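Local coordinates for A-adding tRNA nucleotidyltransferase (Aquifex aeolicus, PDB 4WBY), which adds the terminal adenosine to tRNAs ending in CC, using ATP and magnesium to complete the CCA 3' end, at residues E237-N242 with L276-N281; L212-D217 with Y270-L275; R205-I210 with L291-A296; R218-L223 with A251-V256. All blocks are in the same frame, centred on the assembly; numbering follows the deposited sequence.

All four contacts lie in the all-helical part of the chain, C-terminal to the mixed seven-stranded sheet. Going along the chain, contact 3 opens first, at helix 203-214, and closes last, at the end of helix 284-293, so it encloses the other three. Contact 2 starts further along that first helix and closes on the start of helix 271-278. Within its span, contact 4 pairs helix 219-228 with helix 243-262. Contact 1 runs from the loop at 237-242 to the end of helix 271-278, and so crosses both contact 2 and contact 4. Helix 271-278 serves contacts 1 and 2 at its two ends, and Trp272 and Leu214 of contact 2 also touch Met294 of contact 3.

Contact 1 of 4, residues E237-N242 with L276-N281; sequences EGFQWN and LILISN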
# COMPACT_ATOMS: atom_id res chain seq x y z
N GLU A 237 -20.05 6.75 -0.45
CA GLU A 237 -21.36 7.36 -0.27
C GLU A 237 -21.58 7.73 1.20
O GLU A 237 -21.43 6.89 2.09
CB GLU A 237 -22.46 6.41 -0.75
CG GLU A 237 -23.39 7.02 -1.78
CD GLU A 237 -24.05 8.29 -1.29
OE1 GLU A 237 -23.97 9.32 -2.00
OE2 GLU A 237 -24.64 8.26 -0.19
N GLY A 238 -21.92 8.99 1.43
CA GLY A 238 -22.20 9.47 2.78
C GLY A 238 -20.99 9.79 3.64
O GLY A 238 -21.14 10.12 4.82
N PHE A 239 -19.79 9.70 3.07
CA PHE A 239 -18.59 10.03 3.83
C PHE A 239 -18.38 11.53 3.93
O PHE A 239 -18.51 12.24 2.94
CB PHE A 239 -17.34 9.40 3.22
CG PHE A 239 -16.07 9.93 3.83
CD1 PHE A 239 -15.59 9.43 5.03
CD2 PHE A 239 -15.38 10.96 3.22
CE1 PHE A 239 -14.44 9.94 5.60
CE2 PHE A 239 -14.23 11.47 3.78
CZ PHE A 239 -13.76 10.97 4.96
N GLN A 240 -18.03 12.00 5.12
CA GLN A 240 -17.63 13.39 5.34
C GLN A 240 -16.47 13.45 6.34
O GLN A 240 -16.45 12.72 7.33
CB GLN A 240 -18.80 14.23 5.86
CG GLN A 240 -19.97 14.37 4.90
CD GLN A 240 -21.10 15.20 5.47
OE1 GLN A 240 -20.94 15.87 6.50
NE2 GLN A 240 -22.26 15.16 4.82
N TRP A 241 -15.51 14.33 6.07
CA TRP A 241 -14.48 14.63 7.05
C TRP A 241 -15.02 15.49 8.18
O TRP A 241 -15.97 16.25 8.00
CB TRP A 241 -13.31 15.37 6.41
CG TRP A 241 -12.38 14.53 5.61
CD1 TRP A 241 -12.40 14.35 4.26
CD2 TRP A 241 -11.26 13.79 6.11
NE1 TRP A 241 -11.36 13.52 3.89
CE2 TRP A 241 -10.65 13.16 5.00
CE3 TRP A 241 -10.72 13.58 7.38
CZ2 TRP A 241 -9.52 12.36 5.13
CZ3 TRP A 241 -9.60 12.78 7.51
CH2 TRP A 241 -9.02 12.18 6.39
N ASN A 242 -14.39 15.39 9.35
CA ASN A 242 -14.53 16.39 10.39
C ASN A 242 -13.28 16.39 11.26
O ASN A 242 -12.43 15.50 11.14
CB ASN A 242 -15.78 16.15 11.25
CG ASN A 242 -15.78 14.80 11.92
OD1 ASN A 242 -14.91 14.52 12.75
ND2 ASN A 242 -16.75 13.97 11.59
N LEU A 276 -10.75 2.20 9.29
CA LEU A 276 -11.85 2.03 10.24
C LEU A 276 -12.21 3.34 10.93
O LEU A 276 -13.39 3.65 11.09
CB LEU A 276 -11.51 0.99 11.31
CG LEU A 276 -11.39 -0.44 10.80
CD1 LEU A 276 -11.10 -1.40 11.95
CD2 LEU A 276 -12.65 -0.87 10.07
N ILE A 277 -11.21 4.12 11.34
CA ILE A 277 -11.47 5.43 11.92
C ILE A 277 -12.13 6.36 10.88
O ILE A 277 -13.09 7.07 11.20
CB ILE A 277 -10.18 6.08 12.47
CG1 ILE A 277 -9.64 5.29 13.67
CG2 ILE A 277 -10.41 7.53 12.86
CD1 ILE A 277 -10.67 5.04 14.77
N LEU A 278 -11.62 6.35 9.65
CA LEU A 278 -12.18 7.16 8.57
C LEU A 278 -13.67 6.93 8.33
O LEU A 278 -14.41 7.88 8.07
CB LEU A 278 -11.45 6.87 7.26
CG LEU A 278 -10.32 7.75 6.77
CD1 LEU A 278 -9.87 7.17 5.46
CD2 LEU A 278 -10.78 9.19 6.62
N ILE A 279 -14.11 5.68 8.41
CA ILE A 279 -15.49 5.35 8.08
C ILE A 279 -16.34 5.16 9.33
O ILE A 279 -17.46 4.66 9.25
CB ILE A 279 -15.56 4.08 7.20
CG1 ILE A 279 -15.06 2.85 7.97
CG2 ILE A 279 -14.79 4.29 5.89
CD1 ILE A 279 -15.35 1.52 7.30
N SER A 280 -15.82 5.60 10.46
CA SER A 280 -16.46 5.34 11.75
C SER A 280 -17.76 6.11 11.94
O SER A 280 -18.50 5.82 12.87
CB SER A 280 -15.49 5.65 12.89
OG SER A 280 -15.17 7.03 12.94
N ASN A 281 -18.06 7.08 11.08
CA ASN A 281 -19.33 7.80 11.22
C ASN A 281 -20.38 7.36 10.21
O ASN A 281 -21.52 7.83 10.24
CB ASN A 281 -19.11 9.31 11.13
CG ASN A 281 -18.47 9.87 12.38
OD1 ASN A 281 -18.73 9.39 13.49
ND2 ASN A 281 -17.64 10.89 12.21
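Phe239 and Trp241 sit in an extended piece of the loop between helices 219-228 and 243-262, which packs on the C-terminal end of helix 271-278 at Leu278, within the helical part of the enzyme. The backbones stay well separated: the closest CA atoms, of Phe239 and Ile279, are 7.0 Å apart, and Ile279 is where the chain leaves helical geometry. Side chains bridge the gap. With its CG anti to the backbone N (chi1 169°), Phe239 brings the edge of its ring up to the helix end, and CE1 comes to 3.2 Å from Leu278 O, close to the ring plane. Its CZ also packs on Leu278 CD2 at 3.8 Å. That same methyl makes a CH-pi contact with Trp241: Leu278 CD2 lies over the six-membered ring, 3.9 Å from its centroid and 27° off the normal. Phe239 CZ stands over the same indole face, beside the leucine methyl. Further on, Ser280 OG turns back to hydrogen-bond Ile277 O at 2.7 Å, and Ser280 N reaches the same carbonyl. Asn242 is the N-cap of the next helix, its OD1 taken by Val245 N. Trp241 also packs against Leu249 of helix 243-262 and Arg227 of helix 219-228, and Leu278 against Leu223, which places the loop at the meeting of three helices.

Contact 2 of 4, residues L212-D217 with Y270-L275; sequences LALRED and YGWLYL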
# COMPACT_ATOMS: atom_id res chain seq x y z
N LEU A 212 -4.05 -0.11 -2.24
CA LEU A 212 -2.61 0.12 -2.34
C LEU A 212 -2.17 1.23 -1.39
O LEU A 212 -1.12 1.13 -0.74
CB LEU A 212 -2.19 0.45 -3.78
CG LEU A 212 -2.30 -0.73 -4.75
CD1 LEU A 212 -1.90 -0.32 -6.16
CD2 LEU A 212 -1.45 -1.91 -4.29
N ALA A 213 -2.96 2.29 -1.30
CA ALA A 213 -2.61 3.41 -0.43
C ALA A 213 -2.52 2.99 1.04
O ALA A 213 -1.61 3.43 1.76
CB ALA A 213 -3.61 4.55 -0.59
N LEU A 214 -3.43 2.12 1.48
CA LEU A 214 -3.48 1.80 2.91
C LEU A 214 -2.27 0.94 3.32
O LEU A 214 -1.95 0.85 4.50
CB LEU A 214 -4.81 1.14 3.28
CG LEU A 214 -5.18 -0.31 2.97
CD1 LEU A 214 -4.54 -1.32 3.93
CD2 LEU A 214 -6.70 -0.45 3.00
N ARG A 215 -1.57 0.36 2.35
CA ARG A 215 -0.33 -0.38 2.61
C ARG A 215 0.88 0.54 2.84
O ARG A 215 1.91 0.10 3.34
CB ARG A 215 -0.04 -1.33 1.44
CG ARG A 215 -1.10 -2.42 1.26
CD ARG A 215 -1.17 -2.99 -0.16
NE ARG A 215 0.10 -3.54 -0.63
CZ ARG A 215 0.22 -4.35 -1.68
NH1 ARG A 215 -0.85 -4.73 -2.37
NH2 ARG A 215 1.42 -4.80 -2.04
N GLU A 216 0.75 1.82 2.48
CA GLU A 216 1.89 2.74 2.51
C GLU A 216 2.28 3.16 3.93
O GLU A 216 1.42 3.45 4.76
CB GLU A 216 1.59 4.00 1.69
CG GLU A 216 1.32 3.76 0.21
CD GLU A 216 2.56 3.60 -0.62
OE1 GLU A 216 3.62 4.13 -0.22
OE2 GLU A 216 2.48 2.96 -1.68
N ASP A 217 3.58 3.25 4.19
CA ASP A 217 4.06 3.79 5.47
C ASP A 217 3.50 5.19 5.72
O ASP A 217 3.18 5.55 6.87
CB ASP A 217 5.59 3.84 5.50
CG ASP A 217 6.23 2.48 5.68
OD1 ASP A 217 5.53 1.53 6.11
OD2 ASP A 217 7.44 2.36 5.42
N TYR A 270 -1.59 -2.18 9.85
CA TYR A 270 -2.18 -1.04 10.55
C TYR A 270 -2.99 -0.10 9.67
O TYR A 270 -3.82 0.65 10.18
CB TYR A 270 -1.10 -0.22 11.25
CG TYR A 270 -0.24 -0.97 12.24
CD1 TYR A 270 -0.75 -1.34 13.49
CD2 TYR A 270 1.09 -1.24 11.96
CE1 TYR A 270 0.04 -2.01 14.41
CE2 TYR A 270 1.89 -1.91 12.88
CZ TYR A 270 1.36 -2.28 14.10
OH TYR A 270 2.16 -2.93 15.00
N GLY A 271 -2.72 -0.09 8.37
CA GLY A 271 -3.44 0.78 7.47
C GLY A 271 -4.95 0.63 7.58
O GLY A 271 -5.69 1.61 7.46
N TRP A 272 -5.41 -0.59 7.83
CA TRP A 272 -6.84 -0.84 7.96
C TRP A 272 -7.44 -0.11 9.17
O TRP A 272 -8.61 0.26 9.15
CB TRP A 272 -7.13 -2.34 8.08
CG TRP A 272 -6.85 -3.10 6.84
CD1 TRP A 272 -5.78 -3.90 6.59
CD2 TRP A 272 -7.66 -3.13 5.65
NE1 TRP A 272 -5.87 -4.43 5.33
CE2 TRP A 272 -7.02 -3.98 4.73
CE3 TRP A 272 -8.87 -2.53 5.29
CZ2 TRP A 272 -7.54 -4.24 3.46
CZ3 TRP A 272 -9.39 -2.79 4.03
CH2 TRP A 272 -8.73 -3.64 3.13
N LEU A 273 -6.63 0.11 10.21
CA LEU A 273 -7.11 0.85 11.37
C LEU A 273 -7.43 2.30 11.04
O LEU A 273 -8.41 2.86 11.54
CB LEU A 273 -6.08 0.81 12.50
CG LEU A 273 -5.73 -0.55 13.08
CD1 LEU A 273 -4.76 -0.39 14.24
CD2 LEU A 273 -6.98 -1.27 13.52
N TYR A 274 -6.61 2.93 10.20
CA TYR A 274 -6.90 4.27 9.74
C TYR A 274 -8.22 4.28 8.98
O TYR A 274 -9.03 5.17 9.15
CB TYR A 274 -5.80 4.80 8.83
CG TYR A 274 -4.50 5.12 9.54
CD1 TYR A 274 -4.30 6.35 10.14
CD2 TYR A 274 -3.47 4.19 9.58
CE1 TYR A 274 -3.10 6.64 10.78
CE2 TYR A 274 -2.28 4.47 10.21
CZ TYR A 274 -2.10 5.70 10.81
OH TYR A 274 -0.91 5.98 11.43
N LEU A 275 -8.41 3.27 8.13
CA LEU A 275 -9.63 3.16 7.36
C LEU A 275 -10.86 3.03 8.26
O LEU A 275 -11.88 3.66 8.03
CB LEU A 275 -9.54 1.98 6.39
CG LEU A 275 -10.63 1.97 5.32
CD1 LEU A 275 -10.37 3.08 4.31
CD2 LEU A 275 -10.67 0.61 4.66
O HOH W 1 -1.12 -1.39 6.36
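Leu214 holds its CG between the backbone N and the carbonyl carbon (chi1 75°), and together with chi2 (79°) this turns both methyls onto Trp272, whose own CG stands beside its backbone N and swings the indole back toward the leucine. The fit is almost face-on: Leu214 CD2 lies 3.6 Å from the centroid of the six-membered ring and almost on its normal, a well-formed CH-pi contact. The other methyl covers the pyrrole half, with Leu214 CD1 at 3.7 Å from Trp272 NE1, so the branched end of the leucine spans both rings of the indole. One turn further along the helix, Leu275 CD2 comes no nearer than 4.4 Å to Leu214 CD2. In the fold this is where the last turn of helix 203-214 abuts the first turn of helix 271-278, two helices far apart in sequence. Their backbones come close at a single place, the CA atoms of Leu214 and Gly271 being 4.7 Å apart. Without a side chain in the way, Gly271 CA approaches Leu214 O to 3.3 Å in a CA-H...O contact with an angle of 158° at the hydrogen. A water bridges the same junction, donating to Leu214 O at 3.0 Å and accepting from Gly271 N at 2.9 Å, so that the carbonyl and the amide near the two helix ends are joined through it. Met294 adjoins both Leu214 and Trp272, while just beyond the helix Glu216 forms a salt bridge with Arg176, an ATP-binding residue.

Contact 3 of 4, residues R205-I210 with L291-A296; sequences RLINEI and LEEMSA
Ile207 points from helix 203-214 toward the end of helix 284-293 and uses its two branches on two different residues. CG1 lies across the aliphatic stem of Glu293 at about a right angle, 3.7 Å from Glu293 CG. The other branch, CG2, faces the backbone and the next side chain, coming to 3.5 Å from Glu293 O and 3.7 Å from Met294 SD. Met294 approaches obliquely. Its chain is bent at both chi2 (-78°) and chi3 (-74°), and this curl carries the sulfur along Ile207 and delivers the end methyl to the next turn, where Met294 CE meets Ile210 CG2 at 3.7 Å, the two side chains crossing at about a right angle. One methionine thus touches two isoleucines a turn apart, the sulfur on Ile207 and the methyl on Ile210. Helix 284-293 ends just before Met294, in a Schellman motif: Ser295 has positive phi, Ala296 N bonds back to Leu291 O at 2.9 Å, and Ser295 N to Glu292 O at 3.0 Å. Earlier on helix 203-214, Arg205, an ATP-binding residue, forms a salt bridge with Asp163. No hydrogen bond passes between the two segments; the contact rests on van der Waals packing and the burial of apolar groups. The Glu293 side chain meets Ile207 chiefly through CG, and its extended chain carries the carboxylate on to a salt bridge with Arg203, so the charge is paired while the stem packs on the isoleucine.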
# COMPACT_ATOMS: atom_id res chain seq x y z
N ARG A 205 -11.35 -0.36 -9.91
CA ARG A 205 -10.01 0.18 -10.02
C ARG A 205 -9.75 1.26 -8.96
O ARG A 205 -8.63 1.36 -8.44
CB ARG A 205 -9.77 0.72 -11.43
CG ARG A 205 -9.73 -0.41 -12.45
CD ARG A 205 -9.30 0.05 -13.83
NE ARG A 205 -7.94 0.58 -13.84
CZ ARG A 205 -7.63 1.82 -14.22
NH1 ARG A 205 -8.57 2.64 -14.64
NH2 ARG A 205 -6.37 2.22 -14.19
N LEU A 206 -10.77 2.04 -8.61
CA LEU A 206 -10.63 3.00 -7.51
C LEU A 206 -10.38 2.27 -6.19
O LEU A 206 -9.51 2.66 -5.41
CB LEU A 206 -11.87 3.88 -7.38
CG LEU A 206 -12.15 4.87 -8.51
CD1 LEU A 206 -13.41 5.68 -8.22
CD2 LEU A 206 -10.94 5.78 -8.71
N ILE A 207 -11.16 1.23 -5.94
CA ILE A 207 -11.04 0.45 -4.71
C ILE A 207 -9.64 -0.17 -4.63
O ILE A 207 -9.00 -0.14 -3.57
CB ILE A 207 -12.13 -0.64 -4.62
CG1 ILE A 207 -13.45 -0.08 -4.04
CG2 ILE A 207 -11.69 -1.79 -3.70
CD1 ILE A 207 -13.93 1.21 -4.63
N ASN A 208 -9.16 -0.71 -5.75
CA ASN A 208 -7.83 -1.32 -5.76
C ASN A 208 -6.75 -0.30 -5.41
O ASN A 208 -5.78 -0.62 -4.74
CB ASN A 208 -7.52 -1.94 -7.13
CG ASN A 208 -8.29 -3.22 -7.37
OD1 ASN A 208 -8.79 -3.85 -6.43
ND2 ASN A 208 -8.39 -3.61 -8.64
N GLU A 209 -6.93 0.94 -5.86
CA GLU A 209 -5.94 1.96 -5.58
C GLU A 209 -5.97 2.37 -4.11
O GLU A 209 -4.93 2.61 -3.50
CB GLU A 209 -6.14 3.16 -6.52
CG GLU A 209 -5.29 4.38 -6.21
CD GLU A 209 -3.79 4.10 -6.14
OE1 GLU A 209 -3.28 3.18 -6.82
OE2 GLU A 209 -3.12 4.82 -5.39
N ILE A 210 -7.16 2.42 -3.50
CA ILE A 210 -7.24 2.73 -2.07
C ILE A 210 -6.57 1.61 -1.27
O ILE A 210 -5.88 1.88 -0.27
CB ILE A 210 -8.68 2.94 -1.60
CG1 ILE A 210 -9.29 4.14 -2.33
CG2 ILE A 210 -8.73 3.17 -0.10
CD1 ILE A 210 -10.77 4.39 -2.02
N LEU A 291 -16.30 -2.29 3.41
CA LEU A 291 -15.20 -3.17 3.77
C LEU A 291 -15.24 -4.46 2.95
O LEU A 291 -14.20 -5.00 2.59
CB LEU A 291 -15.19 -3.48 5.27
CG LEU A 291 -14.88 -2.28 6.17
CD1 LEU A 291 -15.04 -2.67 7.63
CD2 LEU A 291 -13.48 -1.72 5.91
N GLU A 292 -16.44 -4.95 2.65
CA GLU A 292 -16.56 -6.12 1.78
C GLU A 292 -16.10 -5.80 0.36
O GLU A 292 -15.45 -6.61 -0.30
CB GLU A 292 -18.00 -6.64 1.80
CG GLU A 292 -18.37 -7.27 3.14
CD GLU A 292 -19.82 -7.69 3.24
OE1 GLU A 292 -20.62 -7.38 2.33
OE2 GLU A 292 -20.17 -8.35 4.24
N GLU A 293 -16.43 -4.60 -0.11
CA GLU A 293 -15.98 -4.14 -1.42
C GLU A 293 -14.45 -4.04 -1.47
O GLU A 293 -13.82 -4.30 -2.50
CB GLU A 293 -16.61 -2.78 -1.72
CG GLU A 293 -16.31 -2.24 -3.08
CD GLU A 293 -17.25 -1.12 -3.46
OE1 GLU A 293 -17.70 -0.38 -2.55
OE2 GLU A 293 -17.57 -1.00 -4.65
N MET A 294 -13.86 -3.67 -0.34
CA MET A 294 -12.41 -3.59 -0.19
C MET A 294 -11.76 -4.96 0.02
O MET A 294 -10.54 -5.04 0.14
CB MET A 294 -12.06 -2.68 0.99
CG MET A 294 -12.37 -1.19 0.77
SD MET A 294 -11.14 -0.38 -0.27
CE MET A 294 -9.78 -0.27 0.90
N SER A 295 -12.56 -6.02 0.08
CA SER A 295 -12.07 -7.35 0.44
C SER A 295 -11.24 -7.30 1.72
O SER A 295 -10.19 -7.94 1.82
CB SER A 295 -11.24 -7.96 -0.70
OG SER A 295 -12.02 -8.14 -1.87
N ALA A 296 -11.72 -6.55 2.70
CA ALA A 296 -11.00 -6.42 3.96
C ALA A 296 -10.84 -7.77 4.65
O ALA A 296 -11.72 -8.63 4.57
CB ALA A 296 -11.72 -5.44 4.89

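Contact 4 of 4, residues R218-L223 with A251-V256; sequences RFLEIL and ALRKVV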
# COMPACT_ATOMS: atom_id res chain seq x y z
N ARG A 218 3.37 5.97 4.66
CA ARG A 218 2.88 7.34 4.76
C ARG A 218 1.38 7.45 4.43
O ARG A 218 0.94 8.44 3.86
CB ARG A 218 3.69 8.26 3.84
CG ARG A 218 5.18 8.32 4.16
CD ARG A 218 5.50 9.30 5.27
NE ARG A 218 5.03 8.86 6.57
CZ ARG A 218 5.65 7.95 7.32
NH1 ARG A 218 6.76 7.37 6.89
NH2 ARG A 218 5.15 7.61 8.50
N PHE A 219 0.60 6.43 4.77
CA PHE A 219 -0.84 6.47 4.51
C PHE A 219 -1.51 7.72 5.12
O PHE A 219 -2.38 8.30 4.49
CB PHE A 219 -1.50 5.19 5.04
CG PHE A 219 -2.96 5.04 4.66
CD1 PHE A 219 -3.44 5.43 3.41
CD2 PHE A 219 -3.85 4.44 5.55
CE1 PHE A 219 -4.79 5.26 3.08
CE2 PHE A 219 -5.20 4.26 5.23
CZ PHE A 219 -5.67 4.67 3.99
N LEU A 220 -1.11 8.13 6.32
CA LEU A 220 -1.72 9.32 6.92
C LEU A 220 -1.47 10.56 6.06
O LEU A 220 -2.38 11.36 5.85
CB LEU A 220 -1.22 9.55 8.35
CG LEU A 220 -1.87 10.74 9.07
CD1 LEU A 220 -3.40 10.69 8.97
CD2 LEU A 220 -1.43 10.81 10.53
N GLU A 221 -0.26 10.72 5.54
CA GLU A 221 0.03 11.84 4.66
C GLU A 221 -0.80 11.76 3.39
O GLU A 221 -1.26 12.78 2.86
CB GLU A 221 1.52 11.90 4.31
CG GLU A 221 2.41 12.44 5.43
CD GLU A 221 2.82 11.41 6.46
OE1 GLU A 221 2.38 10.24 6.38
OE2 GLU A 221 3.60 11.78 7.37
N ILE A 222 -0.99 10.55 2.89
CA ILE A 222 -1.81 10.36 1.70
C ILE A 222 -3.27 10.72 2.01
O ILE A 222 -3.93 11.38 1.20
CB ILE A 222 -1.70 8.92 1.17
CG1 ILE A 222 -0.26 8.64 0.72
CG2 ILE A 222 -2.67 8.67 0.03
CD1 ILE A 222 0.05 7.16 0.48
N LEU A 223 -3.76 10.32 3.17
CA LEU A 223 -5.11 10.69 3.59
C LEU A 223 -5.28 12.21 3.70
O LEU A 223 -6.34 12.74 3.37
CB LEU A 223 -5.49 10.04 4.93
CG LEU A 223 -5.73 8.53 4.83
CD1 LEU A 223 -5.96 7.92 6.22
CD2 LEU A 223 -6.89 8.21 3.89
N ALA A 251 -3.84 10.68 16.52
CA ALA A 251 -3.71 9.94 17.77
C ALA A 251 -3.38 8.47 17.47
O ALA A 251 -2.57 7.84 18.16
CB ALA A 251 -4.98 10.04 18.60
N LEU A 252 -4.02 7.94 16.44
CA LEU A 252 -3.81 6.56 16.05
C LEU A 252 -2.37 6.34 15.59
O LEU A 252 -1.77 5.33 15.93
CB LEU A 252 -4.80 6.14 14.96
CG LEU A 252 -4.63 4.72 14.42
CD1 LEU A 252 -4.93 3.67 15.48
CD2 LEU A 252 -5.48 4.48 13.17
N ARG A 253 -1.82 7.28 14.83
CA ARG A 253 -0.44 7.11 14.37
C ARG A 253 0.53 6.96 15.55
O ARG A 253 1.45 6.15 15.51
CB ARG A 253 -0.01 8.27 13.48
CG ARG A 253 1.44 8.15 13.01
CD ARG A 253 1.75 9.08 11.86
NE ARG A 253 1.78 10.46 12.32
CZ ARG A 253 2.07 11.50 11.54
NH1 ARG A 253 2.34 11.32 10.26
NH2 ARG A 253 2.07 12.73 12.05
N LYS A 254 0.32 7.73 16.62
CA LYS A 254 1.16 7.60 17.80
C LYS A 254 1.02 6.20 18.41
O LYS A 254 2.01 5.61 18.83
CB LYS A 254 0.82 8.66 18.84
CG LYS A 254 1.14 10.08 18.39
CD LYS A 254 0.80 11.10 19.47
CE LYS A 254 1.16 12.51 19.05
NZ LYS A 254 2.63 12.68 18.87
N VAL A 255 -0.20 5.68 18.45
CA VAL A 255 -0.45 4.36 19.03
C VAL A 255 0.18 3.26 18.17
O VAL A 255 0.82 2.34 18.69
CB VAL A 255 -1.97 4.10 19.18
CG1 VAL A 255 -2.24 2.63 19.54
CG2 VAL A 255 -2.56 5.03 20.24
N VAL A 256 0.01 3.37 16.86
CA VAL A 256 0.55 2.39 15.93
C VAL A 256 2.08 2.37 15.94
O VAL A 256 2.70 1.30 15.92
CB VAL A 256 0.05 2.66 14.49
CG1 VAL A 256 0.94 2.00 13.45
CG2 VAL A 256 -1.40 2.22 14.36
O HOH W 2 2.59 8.92 8.66
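Glu221, facing Arg253 across the contact, has its OE1 held by two donors: Arg218 NE donates to Glu221 OE1 at 3.0 Å with an N-H...O angle of 144°, and a water shared with Arg253 donates to Glu221 OE1 at 2.6 Å. The arginine comes from above the carboxylate plane, although the oxygen lies nearly in the plane of the guanidinium. The other oxygen looks to the partner helix. Arg253 NH1 stands 3.2 Å from Glu221 OE2 in a salt bridge whose hydrogen bond is weak, bent to 121° at the hydrogen. The carboxylate meets this guanidinium at its edge, with its own plane twisted about 49°. The water adds a second, indirect link: it accepts from Arg253 NH1 and from Arg218 NH2, both at 2.9 Å, so each guanidinium reaches the carboxylate directly and again through one shared molecule. In the fold, this network bridges the first turn of helix 219-228 to the middle of helix 243-262, and the Glu221 side chain lies about 8 Å from that of Arg176, which binds ATP. Arg218 is the N-cap residue of helix 219-228. Leu220 CD2 covers one face of the Arg253 guanidinium, 3.7 Å from Arg253 NE, while Glu221 and the water lie at its edge. Arg253 leaves its helix with CG anti to the backbone N and bends at chi3, which lays the head group across Leu220 and brings NH1 to Glu221. Tyr274 of helix 271-278 packs against the same arginine.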